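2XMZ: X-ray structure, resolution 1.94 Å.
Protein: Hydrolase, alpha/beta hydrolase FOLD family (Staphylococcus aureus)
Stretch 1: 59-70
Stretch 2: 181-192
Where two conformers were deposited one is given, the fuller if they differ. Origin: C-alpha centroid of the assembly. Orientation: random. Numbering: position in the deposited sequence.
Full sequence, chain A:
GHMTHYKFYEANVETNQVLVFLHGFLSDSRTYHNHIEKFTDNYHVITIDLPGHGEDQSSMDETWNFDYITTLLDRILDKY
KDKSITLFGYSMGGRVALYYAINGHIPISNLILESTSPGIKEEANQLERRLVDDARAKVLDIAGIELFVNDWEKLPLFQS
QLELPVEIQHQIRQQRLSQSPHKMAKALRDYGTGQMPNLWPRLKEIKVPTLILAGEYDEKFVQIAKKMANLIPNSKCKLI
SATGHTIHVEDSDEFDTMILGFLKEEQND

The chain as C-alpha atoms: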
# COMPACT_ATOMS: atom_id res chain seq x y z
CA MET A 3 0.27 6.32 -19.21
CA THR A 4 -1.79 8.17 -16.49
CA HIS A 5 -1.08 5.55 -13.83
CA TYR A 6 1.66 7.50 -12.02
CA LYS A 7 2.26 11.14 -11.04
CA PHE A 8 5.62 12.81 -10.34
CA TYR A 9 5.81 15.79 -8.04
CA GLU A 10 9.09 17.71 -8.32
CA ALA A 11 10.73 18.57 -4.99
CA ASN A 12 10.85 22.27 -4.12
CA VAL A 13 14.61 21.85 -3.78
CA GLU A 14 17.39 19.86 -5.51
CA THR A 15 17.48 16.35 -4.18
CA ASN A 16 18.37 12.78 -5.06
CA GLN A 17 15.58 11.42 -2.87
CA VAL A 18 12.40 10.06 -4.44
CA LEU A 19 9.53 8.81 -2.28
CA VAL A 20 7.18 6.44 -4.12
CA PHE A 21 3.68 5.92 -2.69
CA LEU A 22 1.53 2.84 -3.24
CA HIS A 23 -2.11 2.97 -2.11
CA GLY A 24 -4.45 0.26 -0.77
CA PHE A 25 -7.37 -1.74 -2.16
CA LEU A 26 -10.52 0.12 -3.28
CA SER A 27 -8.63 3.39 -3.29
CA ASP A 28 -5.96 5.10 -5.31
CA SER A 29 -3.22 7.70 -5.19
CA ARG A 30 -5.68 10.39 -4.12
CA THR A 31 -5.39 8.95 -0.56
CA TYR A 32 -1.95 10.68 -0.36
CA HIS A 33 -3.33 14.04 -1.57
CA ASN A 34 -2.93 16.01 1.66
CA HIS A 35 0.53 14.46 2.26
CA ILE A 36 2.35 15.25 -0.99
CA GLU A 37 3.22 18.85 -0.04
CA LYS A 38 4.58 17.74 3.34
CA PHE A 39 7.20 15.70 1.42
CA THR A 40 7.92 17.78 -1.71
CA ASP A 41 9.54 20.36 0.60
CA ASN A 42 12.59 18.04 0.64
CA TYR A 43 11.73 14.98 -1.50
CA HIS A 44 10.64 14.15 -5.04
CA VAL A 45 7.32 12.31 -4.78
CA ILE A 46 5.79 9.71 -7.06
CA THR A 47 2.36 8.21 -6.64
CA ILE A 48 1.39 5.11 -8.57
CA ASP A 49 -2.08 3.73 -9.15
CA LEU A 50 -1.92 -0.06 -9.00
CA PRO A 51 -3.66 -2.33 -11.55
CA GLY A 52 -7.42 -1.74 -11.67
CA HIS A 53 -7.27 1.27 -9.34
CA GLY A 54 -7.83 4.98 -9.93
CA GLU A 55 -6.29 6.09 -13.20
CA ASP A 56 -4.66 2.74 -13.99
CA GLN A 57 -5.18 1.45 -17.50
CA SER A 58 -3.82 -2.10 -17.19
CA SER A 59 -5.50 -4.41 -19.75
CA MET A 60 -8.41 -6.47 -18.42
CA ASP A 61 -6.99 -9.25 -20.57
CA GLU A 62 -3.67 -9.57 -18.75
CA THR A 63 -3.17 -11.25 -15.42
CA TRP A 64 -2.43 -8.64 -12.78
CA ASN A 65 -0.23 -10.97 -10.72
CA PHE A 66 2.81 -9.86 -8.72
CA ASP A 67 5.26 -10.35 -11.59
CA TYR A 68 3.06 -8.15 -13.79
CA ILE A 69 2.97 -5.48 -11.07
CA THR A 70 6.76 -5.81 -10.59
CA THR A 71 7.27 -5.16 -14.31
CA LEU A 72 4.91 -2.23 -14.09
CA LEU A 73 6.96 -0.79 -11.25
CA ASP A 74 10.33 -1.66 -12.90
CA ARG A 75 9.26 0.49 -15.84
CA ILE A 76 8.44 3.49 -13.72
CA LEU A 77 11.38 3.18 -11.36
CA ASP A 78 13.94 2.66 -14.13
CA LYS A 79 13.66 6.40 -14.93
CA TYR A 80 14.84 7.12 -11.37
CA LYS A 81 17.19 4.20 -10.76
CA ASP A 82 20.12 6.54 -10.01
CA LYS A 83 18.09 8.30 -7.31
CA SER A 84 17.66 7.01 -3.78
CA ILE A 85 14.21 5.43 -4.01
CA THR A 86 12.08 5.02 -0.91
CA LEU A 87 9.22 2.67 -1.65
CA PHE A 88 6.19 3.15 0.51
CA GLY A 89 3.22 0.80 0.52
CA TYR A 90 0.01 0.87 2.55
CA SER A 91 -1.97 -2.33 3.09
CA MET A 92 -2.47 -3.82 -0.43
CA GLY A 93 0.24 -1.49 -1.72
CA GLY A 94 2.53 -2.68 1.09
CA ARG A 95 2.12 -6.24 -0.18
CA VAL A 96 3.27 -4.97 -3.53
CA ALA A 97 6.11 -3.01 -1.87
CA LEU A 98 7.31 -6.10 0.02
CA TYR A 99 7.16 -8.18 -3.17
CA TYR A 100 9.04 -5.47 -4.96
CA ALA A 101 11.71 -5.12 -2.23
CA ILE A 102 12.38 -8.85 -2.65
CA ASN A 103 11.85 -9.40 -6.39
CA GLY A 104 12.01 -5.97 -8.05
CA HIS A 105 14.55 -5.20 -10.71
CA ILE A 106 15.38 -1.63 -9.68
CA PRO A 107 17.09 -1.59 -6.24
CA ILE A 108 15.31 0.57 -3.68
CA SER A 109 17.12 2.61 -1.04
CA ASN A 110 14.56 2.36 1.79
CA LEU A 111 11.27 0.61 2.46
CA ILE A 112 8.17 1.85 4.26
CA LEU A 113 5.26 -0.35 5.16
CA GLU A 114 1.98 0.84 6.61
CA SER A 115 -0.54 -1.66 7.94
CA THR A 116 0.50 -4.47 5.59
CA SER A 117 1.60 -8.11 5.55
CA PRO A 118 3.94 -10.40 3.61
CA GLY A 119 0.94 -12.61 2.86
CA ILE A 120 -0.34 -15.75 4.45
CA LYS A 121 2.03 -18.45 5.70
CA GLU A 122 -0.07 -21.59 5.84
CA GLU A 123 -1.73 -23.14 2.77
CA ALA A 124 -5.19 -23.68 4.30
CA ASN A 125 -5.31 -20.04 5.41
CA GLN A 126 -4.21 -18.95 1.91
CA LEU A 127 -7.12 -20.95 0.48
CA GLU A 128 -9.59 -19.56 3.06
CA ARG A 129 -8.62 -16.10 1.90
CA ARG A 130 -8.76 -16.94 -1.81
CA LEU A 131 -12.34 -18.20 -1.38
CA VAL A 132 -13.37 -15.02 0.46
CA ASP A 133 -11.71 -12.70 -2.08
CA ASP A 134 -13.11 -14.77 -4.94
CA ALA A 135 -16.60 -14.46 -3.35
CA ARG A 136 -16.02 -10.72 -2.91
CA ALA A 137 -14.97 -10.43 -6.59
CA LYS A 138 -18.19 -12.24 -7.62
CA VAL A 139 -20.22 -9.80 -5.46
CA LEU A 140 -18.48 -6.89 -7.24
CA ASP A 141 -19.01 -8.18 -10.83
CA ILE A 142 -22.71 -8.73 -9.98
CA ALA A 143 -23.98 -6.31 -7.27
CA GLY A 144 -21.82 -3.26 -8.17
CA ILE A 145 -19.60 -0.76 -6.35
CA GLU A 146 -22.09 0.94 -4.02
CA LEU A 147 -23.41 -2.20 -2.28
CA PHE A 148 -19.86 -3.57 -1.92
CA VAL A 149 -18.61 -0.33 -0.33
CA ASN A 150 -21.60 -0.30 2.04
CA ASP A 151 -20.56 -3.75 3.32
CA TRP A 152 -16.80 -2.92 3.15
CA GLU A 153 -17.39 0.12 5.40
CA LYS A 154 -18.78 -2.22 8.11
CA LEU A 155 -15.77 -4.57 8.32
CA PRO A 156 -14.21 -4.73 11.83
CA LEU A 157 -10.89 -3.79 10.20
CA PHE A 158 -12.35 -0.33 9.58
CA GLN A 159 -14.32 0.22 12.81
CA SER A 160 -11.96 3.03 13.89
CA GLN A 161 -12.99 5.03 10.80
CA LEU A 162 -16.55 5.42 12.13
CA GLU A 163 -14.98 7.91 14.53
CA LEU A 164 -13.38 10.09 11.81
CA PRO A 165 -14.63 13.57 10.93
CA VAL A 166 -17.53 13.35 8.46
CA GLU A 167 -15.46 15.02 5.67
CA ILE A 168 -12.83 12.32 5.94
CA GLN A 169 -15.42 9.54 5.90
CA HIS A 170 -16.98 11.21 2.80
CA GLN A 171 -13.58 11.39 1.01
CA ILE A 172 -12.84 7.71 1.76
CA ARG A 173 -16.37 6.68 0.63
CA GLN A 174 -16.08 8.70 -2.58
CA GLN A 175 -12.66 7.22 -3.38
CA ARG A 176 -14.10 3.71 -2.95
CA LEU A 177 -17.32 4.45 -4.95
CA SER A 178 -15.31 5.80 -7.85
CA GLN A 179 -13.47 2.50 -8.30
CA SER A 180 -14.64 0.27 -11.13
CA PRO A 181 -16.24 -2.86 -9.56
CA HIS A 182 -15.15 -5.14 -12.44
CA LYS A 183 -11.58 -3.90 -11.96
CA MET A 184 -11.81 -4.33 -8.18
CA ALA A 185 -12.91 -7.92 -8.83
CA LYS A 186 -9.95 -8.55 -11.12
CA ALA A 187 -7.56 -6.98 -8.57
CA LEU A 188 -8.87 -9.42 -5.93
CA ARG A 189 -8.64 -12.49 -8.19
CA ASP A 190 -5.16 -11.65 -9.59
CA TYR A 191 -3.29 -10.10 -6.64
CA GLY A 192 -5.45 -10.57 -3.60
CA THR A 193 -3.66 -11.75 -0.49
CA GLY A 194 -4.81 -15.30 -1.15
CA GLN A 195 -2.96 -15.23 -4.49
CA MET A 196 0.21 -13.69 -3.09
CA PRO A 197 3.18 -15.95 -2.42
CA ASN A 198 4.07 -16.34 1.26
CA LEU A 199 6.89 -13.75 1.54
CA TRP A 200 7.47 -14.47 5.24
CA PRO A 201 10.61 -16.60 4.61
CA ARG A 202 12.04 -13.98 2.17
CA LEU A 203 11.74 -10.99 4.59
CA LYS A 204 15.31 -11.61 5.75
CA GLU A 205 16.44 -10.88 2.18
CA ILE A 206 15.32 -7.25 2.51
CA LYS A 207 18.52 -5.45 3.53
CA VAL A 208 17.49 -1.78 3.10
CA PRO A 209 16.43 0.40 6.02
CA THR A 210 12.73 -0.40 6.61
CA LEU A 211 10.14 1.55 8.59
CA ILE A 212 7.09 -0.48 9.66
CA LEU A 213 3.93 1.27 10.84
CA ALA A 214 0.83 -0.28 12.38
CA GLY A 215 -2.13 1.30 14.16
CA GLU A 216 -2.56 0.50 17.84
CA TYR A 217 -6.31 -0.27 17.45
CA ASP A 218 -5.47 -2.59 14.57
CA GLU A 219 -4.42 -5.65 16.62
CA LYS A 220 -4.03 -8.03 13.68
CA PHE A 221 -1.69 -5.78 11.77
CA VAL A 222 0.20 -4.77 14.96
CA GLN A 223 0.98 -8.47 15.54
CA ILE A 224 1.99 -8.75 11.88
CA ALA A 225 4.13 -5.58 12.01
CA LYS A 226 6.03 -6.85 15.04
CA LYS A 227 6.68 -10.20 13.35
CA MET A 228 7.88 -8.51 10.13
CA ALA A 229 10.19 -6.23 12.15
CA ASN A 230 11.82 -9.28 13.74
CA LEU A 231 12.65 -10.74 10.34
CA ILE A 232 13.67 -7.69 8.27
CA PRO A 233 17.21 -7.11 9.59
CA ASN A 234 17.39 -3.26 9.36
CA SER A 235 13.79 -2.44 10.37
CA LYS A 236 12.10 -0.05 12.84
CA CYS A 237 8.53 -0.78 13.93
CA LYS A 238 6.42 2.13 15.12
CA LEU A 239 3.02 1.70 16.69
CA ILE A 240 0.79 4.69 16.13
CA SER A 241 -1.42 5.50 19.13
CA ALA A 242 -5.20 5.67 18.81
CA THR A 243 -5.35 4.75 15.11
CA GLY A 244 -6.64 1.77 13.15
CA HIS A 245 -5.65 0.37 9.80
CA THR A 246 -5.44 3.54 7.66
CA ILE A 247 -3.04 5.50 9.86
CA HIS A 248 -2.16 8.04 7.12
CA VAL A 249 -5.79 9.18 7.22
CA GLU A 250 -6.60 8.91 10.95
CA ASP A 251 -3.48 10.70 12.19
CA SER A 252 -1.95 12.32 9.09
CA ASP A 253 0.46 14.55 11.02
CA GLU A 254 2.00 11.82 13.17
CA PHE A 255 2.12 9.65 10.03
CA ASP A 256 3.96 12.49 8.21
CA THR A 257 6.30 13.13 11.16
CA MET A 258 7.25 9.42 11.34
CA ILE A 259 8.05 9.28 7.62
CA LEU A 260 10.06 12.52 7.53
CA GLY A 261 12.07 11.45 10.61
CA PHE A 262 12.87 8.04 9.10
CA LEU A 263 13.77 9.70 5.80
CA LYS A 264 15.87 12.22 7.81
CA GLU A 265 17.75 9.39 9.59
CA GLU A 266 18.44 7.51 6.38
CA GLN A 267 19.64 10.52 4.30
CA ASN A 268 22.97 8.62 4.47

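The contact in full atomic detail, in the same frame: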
# COMPACT_ATOMS: atom_id res chain seq x y z
N SER A 59 -4.55 -3.66 -18.94
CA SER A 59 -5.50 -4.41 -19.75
C SER A 59 -6.26 -5.42 -18.90
O SER A 59 -5.64 -6.19 -18.17
CB SER A 59 -4.81 -5.17 -20.87
OG SER A 59 -5.78 -6.05 -21.48
N MET A 60 -7.58 -5.45 -19.06
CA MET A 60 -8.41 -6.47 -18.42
C MET A 60 -8.04 -7.87 -18.87
O MET A 60 -8.47 -8.85 -18.26
CB MET A 60 -9.90 -6.27 -18.74
CG MET A 60 -10.54 -5.03 -18.17
SD MET A 60 -10.07 -4.85 -16.46
CE MET A 60 -11.04 -6.13 -15.68
N ASP A 61 -7.27 -7.97 -19.95
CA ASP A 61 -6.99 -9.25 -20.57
C ASP A 61 -5.56 -9.73 -20.27
O ASP A 61 -5.07 -10.67 -20.87
CB ASP A 61 -7.36 -9.21 -22.07
CG ASP A 61 -8.85 -8.90 -22.29
OD1 ASP A 61 -9.71 -9.36 -21.49
OD2 ASP A 61 -9.20 -8.22 -23.28
N GLU A 62 -4.92 -9.07 -19.31
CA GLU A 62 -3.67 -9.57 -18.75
C GLU A 62 -3.87 -9.90 -17.29
O GLU A 62 -4.69 -9.27 -16.61
CB GLU A 62 -2.57 -8.54 -18.91
CG GLU A 62 -2.39 -8.12 -20.35
CD GLU A 62 -0.98 -7.68 -20.65
OE1 GLU A 62 -0.07 -8.03 -19.86
OE2 GLU A 62 -0.80 -6.99 -21.68
N THR A 63 -3.12 -10.88 -16.81
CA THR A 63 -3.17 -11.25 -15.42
C THR A 63 -2.38 -10.25 -14.56
O THR A 63 -1.17 -10.05 -14.72
CB THR A 63 -2.65 -12.67 -15.19
OG1 THR A 63 -3.40 -13.60 -15.98
CG2 THR A 63 -2.74 -13.06 -13.70
N TRP A 64 -3.08 -9.62 -13.61
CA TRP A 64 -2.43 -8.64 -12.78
C TRP A 64 -1.76 -9.30 -11.58
O TRP A 64 -2.00 -8.91 -10.46
CB TRP A 64 -3.43 -7.59 -12.31
CG TRP A 64 -4.13 -6.87 -13.44
CD1 TRP A 64 -3.75 -6.79 -14.77
CD2 TRP A 64 -5.31 -6.10 -13.33
NE1 TRP A 64 -4.65 -6.03 -15.48
CE2 TRP A 64 -5.61 -5.59 -14.61
CE3 TRP A 64 -6.17 -5.82 -12.26
CZ2 TRP A 64 -6.73 -4.80 -14.84
CZ3 TRP A 64 -7.28 -5.02 -12.50
CH2 TRP A 64 -7.54 -4.52 -13.77
N ASN A 65 -0.93 -10.30 -11.82
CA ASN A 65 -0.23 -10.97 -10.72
C ASN A 65 0.97 -10.14 -10.23
O ASN A 65 1.24 -9.06 -10.75
CB ASN A 65 0.12 -12.42 -11.12
CG ASN A 65 0.95 -12.49 -12.41
OD1 ASN A 65 1.67 -11.55 -12.76
ND2 ASN A 65 0.82 -13.60 -13.12
N PHE A 66 1.69 -10.62 -9.23
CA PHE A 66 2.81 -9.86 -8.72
C PHE A 66 3.97 -9.61 -9.70
O PHE A 66 4.62 -8.58 -9.62
CB PHE A 66 3.29 -10.43 -7.37
CG PHE A 66 2.42 -9.99 -6.23
CD1 PHE A 66 2.73 -8.83 -5.52
CD2 PHE A 66 1.24 -10.68 -5.92
CE1 PHE A 66 1.89 -8.37 -4.48
CE2 PHE A 66 0.39 -10.24 -4.92
CZ PHE A 66 0.72 -9.10 -4.17
N ASP A 67 4.18 -10.53 -10.64
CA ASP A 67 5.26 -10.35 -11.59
C ASP A 67 4.89 -9.26 -12.60
O ASP A 67 5.73 -8.45 -12.97
CB ASP A 67 5.60 -11.63 -12.35
CG ASP A 67 6.75 -11.43 -13.33
OD1 ASP A 67 6.54 -11.54 -14.55
OD2 ASP A 67 7.87 -11.13 -12.88
N TYR A 68 3.62 -9.25 -13.00
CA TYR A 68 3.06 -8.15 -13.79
C TYR A 68 3.23 -6.80 -13.10
O TYR A 68 3.69 -5.83 -13.70
CB TYR A 68 1.58 -8.39 -14.11
CG TYR A 68 0.95 -7.26 -14.90
CD1 TYR A 68 0.99 -7.26 -16.31
CD2 TYR A 68 0.32 -6.19 -14.25
CE1 TYR A 68 0.42 -6.21 -17.06
CE2 TYR A 68 -0.26 -5.14 -14.98
CZ TYR A 68 -0.20 -5.15 -16.37
OH TYR A 68 -0.77 -4.12 -17.07
N ILE A 69 2.84 -6.73 -11.84
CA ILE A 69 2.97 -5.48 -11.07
C ILE A 69 4.45 -5.09 -10.90
O ILE A 69 4.79 -3.90 -11.00
CB ILE A 69 2.28 -5.58 -9.70
CG1 ILE A 69 0.78 -5.73 -9.89
CG2 ILE A 69 2.59 -4.34 -8.82
CD1 ILE A 69 0.13 -6.49 -8.79
N THR A 70 5.31 -6.07 -10.67
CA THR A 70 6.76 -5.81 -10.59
C THR A 70 7.29 -5.19 -11.87
O THR A 70 8.05 -4.22 -11.82
CB THR A 70 7.52 -7.09 -10.28
OG1 THR A 70 7.10 -7.50 -8.98
CG2 THR A 70 9.08 -6.88 -10.28
N PRO A 181 -16.06 -1.55 -10.23
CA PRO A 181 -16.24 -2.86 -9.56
C PRO A 181 -15.65 -4.06 -10.31
O PRO A 181 -15.08 -4.96 -9.67
CB PRO A 181 -17.76 -3.00 -9.41
CG PRO A 181 -18.35 -2.00 -10.37
CD PRO A 181 -17.34 -0.87 -10.46
N HIS A 182 -15.76 -4.07 -11.63
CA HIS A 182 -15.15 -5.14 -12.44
C HIS A 182 -13.62 -5.16 -12.28
O HIS A 182 -13.01 -6.25 -12.18
CB HIS A 182 -15.63 -5.09 -13.91
CG HIS A 182 -14.93 -4.06 -14.75
ND1 HIS A 182 -15.33 -2.74 -14.80
CD2 HIS A 182 -13.86 -4.16 -15.57
CE1 HIS A 182 -14.53 -2.07 -15.62
NE2 HIS A 182 -13.63 -2.91 -16.10
N LYS A 183 -13.00 -3.98 -12.21
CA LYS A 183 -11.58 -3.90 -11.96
C LYS A 183 -11.22 -4.30 -10.54
O LYS A 183 -10.20 -4.95 -10.34
CB LYS A 183 -11.00 -2.51 -12.28
CG LYS A 183 -11.09 -2.19 -13.75
CD LYS A 183 -10.39 -0.90 -14.12
CE LYS A 183 -10.53 -0.65 -15.63
NZ LYS A 183 -9.69 0.50 -16.05
N MET A 184 -12.04 -3.91 -9.55
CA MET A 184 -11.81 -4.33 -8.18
C MET A 184 -11.85 -5.85 -8.08
O MET A 184 -11.02 -6.45 -7.42
CB MET A 184 -12.82 -3.67 -7.22
CG MET A 184 -12.70 -2.13 -7.18
SD MET A 184 -11.05 -1.62 -6.55
CE MET A 184 -10.15 -1.33 -8.08
N ALA A 185 -12.79 -6.46 -8.79
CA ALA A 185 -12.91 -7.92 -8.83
C ALA A 185 -11.63 -8.56 -9.40
O ALA A 185 -11.11 -9.52 -8.83
CB ALA A 185 -14.14 -8.34 -9.65
N LYS A 186 -11.12 -8.01 -10.50
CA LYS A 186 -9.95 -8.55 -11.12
C LYS A 186 -8.76 -8.37 -10.19
O LYS A 186 -7.98 -9.29 -10.03
CB LYS A 186 -9.71 -7.98 -12.52
CG LYS A 186 -8.51 -8.62 -13.24
CD LYS A 186 -8.35 -8.09 -14.65
CE LYS A 186 -7.04 -8.57 -15.30
NZ LYS A 186 -6.96 -10.06 -15.36
N ALA A 187 -8.62 -7.19 -9.56
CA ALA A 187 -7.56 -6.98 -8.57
C ALA A 187 -7.57 -8.06 -7.49
O ALA A 187 -6.52 -8.64 -7.17
CB ALA A 187 -7.65 -5.57 -7.93
N LEU A 188 -8.73 -8.33 -6.93
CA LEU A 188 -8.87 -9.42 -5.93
C LEU A 188 -8.45 -10.78 -6.46
O LEU A 188 -7.65 -11.48 -5.82
CB LEU A 188 -10.30 -9.49 -5.38
CG LEU A 188 -10.72 -8.32 -4.47
CD1 LEU A 188 -12.22 -8.40 -4.17
CD2 LEU A 188 -9.88 -8.25 -3.18
N ARG A 189 -8.98 -11.17 -7.63
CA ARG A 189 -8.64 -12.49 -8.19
C ARG A 189 -7.16 -12.63 -8.56
O ARG A 189 -6.60 -13.71 -8.38
CB ARG A 189 -9.55 -12.86 -9.38
CG ARG A 189 -11.07 -12.75 -9.08
CD ARG A 189 -11.96 -13.51 -10.06
NE ARG A 189 -13.25 -12.84 -10.29
CZ ARG A 189 -14.42 -13.16 -9.74
NH1 ARG A 189 -14.55 -14.17 -8.86
NH2 ARG A 189 -15.50 -12.46 -10.06
N ASP A 190 -6.55 -11.58 -9.09
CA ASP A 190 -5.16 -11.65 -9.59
C ASP A 190 -4.10 -11.34 -8.55
O ASP A 190 -3.04 -11.94 -8.59
CB ASP A 190 -4.94 -10.73 -10.80
CG ASP A 190 -5.74 -11.14 -11.99
OD1 ASP A 190 -6.51 -12.12 -11.88
OD2 ASP A 190 -5.61 -10.49 -13.03
N TYR A 191 -4.34 -10.41 -7.65
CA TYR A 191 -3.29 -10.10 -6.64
C TYR A 191 -3.78 -9.90 -5.22
O TYR A 191 -3.09 -9.30 -4.37
CB TYR A 191 -2.31 -9.02 -7.10
CG TYR A 191 -2.84 -7.61 -7.28
CD1 TYR A 191 -2.52 -6.62 -6.35
CD2 TYR A 191 -3.59 -7.25 -8.40
CE1 TYR A 191 -2.92 -5.31 -6.51
CE2 TYR A 191 -4.02 -5.91 -8.58
CZ TYR A 191 -3.68 -4.95 -7.62
OH TYR A 191 -4.05 -3.63 -7.72
N GLY A 192 -4.96 -10.46 -4.95
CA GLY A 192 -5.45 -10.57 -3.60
C GLY A 192 -4.47 -11.34 -2.76
O GLY A 192 -3.61 -12.10 -3.28
O HOH W 1 -9.71 -10.95 -16.08

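A loop that leads into a helix (59-70) packs along a second stretch of the same chain (181-192), most of it one helix, burying 612 Å² in total between stretches whose touching residues are at least 119 positions apart in sequence. The loop opens with a type I beta turn from Ser59 to Glu62, runs on through Thr63 and Trp64, and enters its helix at Phe66; Asn65 caps that helix by accepting from Tyr68 N through OD1 (3.0 Å). Both stretches advance in the same order along the contact, since Met60 lies nearest Lys183 (CA to CA 7.6 Å) and Asn65 nearest Asp190 (CA to CA 5.1 Å), so the backbones draw together toward the end of stretch 2.

Pro181 begins the helix out of reach of the loop. At His182 the side chain leaves its CA sideways but bends nearer, and Met60 CE meets the edge of the imidazole at His182 CD2 (3.4 Å). Lys183 adds aliphatic surface, its CG 3.9 Å from Met60 SD, while its carbonyl O lies at the edge of the indole, 3.6 Å from Trp64 CZ3. That same oxygen accepts the helical bond from Ala187 N. Met184 and Ala185 make no contact with the loop.

Lys186 is the centre of the interface. Its CB points toward stretch 1, and its chain is extended (t, t, t) until a final p turn at chi4. The methylene CE sits over one face of Trp64, 3.4 Å from the centroid of the five-membered ring, a CH-pi contact; the ammonium NZ lies 4.5 Å from that centroid and almost on the ring normal, a cation-pi arrangement in which the positive charge faces the electron-rich indole. The ring is steadied from within its own stretch by a hydrogen bond from Trp64 NE1 to Ser59 O (2.9 Å). Lys186 NZ also donates a weak hydrogen bond to Glu62 O (2.7 Å), although the position of that oxygen is less certain. Water 1 bridges the stretches, accepting from Lys186 NZ (3.0 Å) and donating to Met60 O (3.3 Å).

Ala187 brings its backbone N to 3.9 Å from Trp64 CZ3; Leu188 and Arg189 are out of reach. One turn beyond Lys186, Asp190 points toward the loop, and its OD2 has two bonded partners: Lys186 NZ in a salt bridge within the helix (2.7 Å), and Trp64 N, which donates across the contact (2.7 Å, 168°). The carboxylate thus ties the lysine to the backbone of the very residue whose ring the lysine covers.

Tyr191 completes the contact with a largely apolar cluster. Ile69 CD1 lies over one face of its ring, 3.6 Å from the centroid; Trp64 CB approaches Tyr191 CD2 (3.9 Å), and Phe66 CE2 meets Tyr191 CB (3.7 Å). Trp64 O lies 3.1 Å from Tyr191 CD2, and its burial here is costly, as it finds no hydrogen-bonding partner in the model. Gly192 has no side chain to contribute.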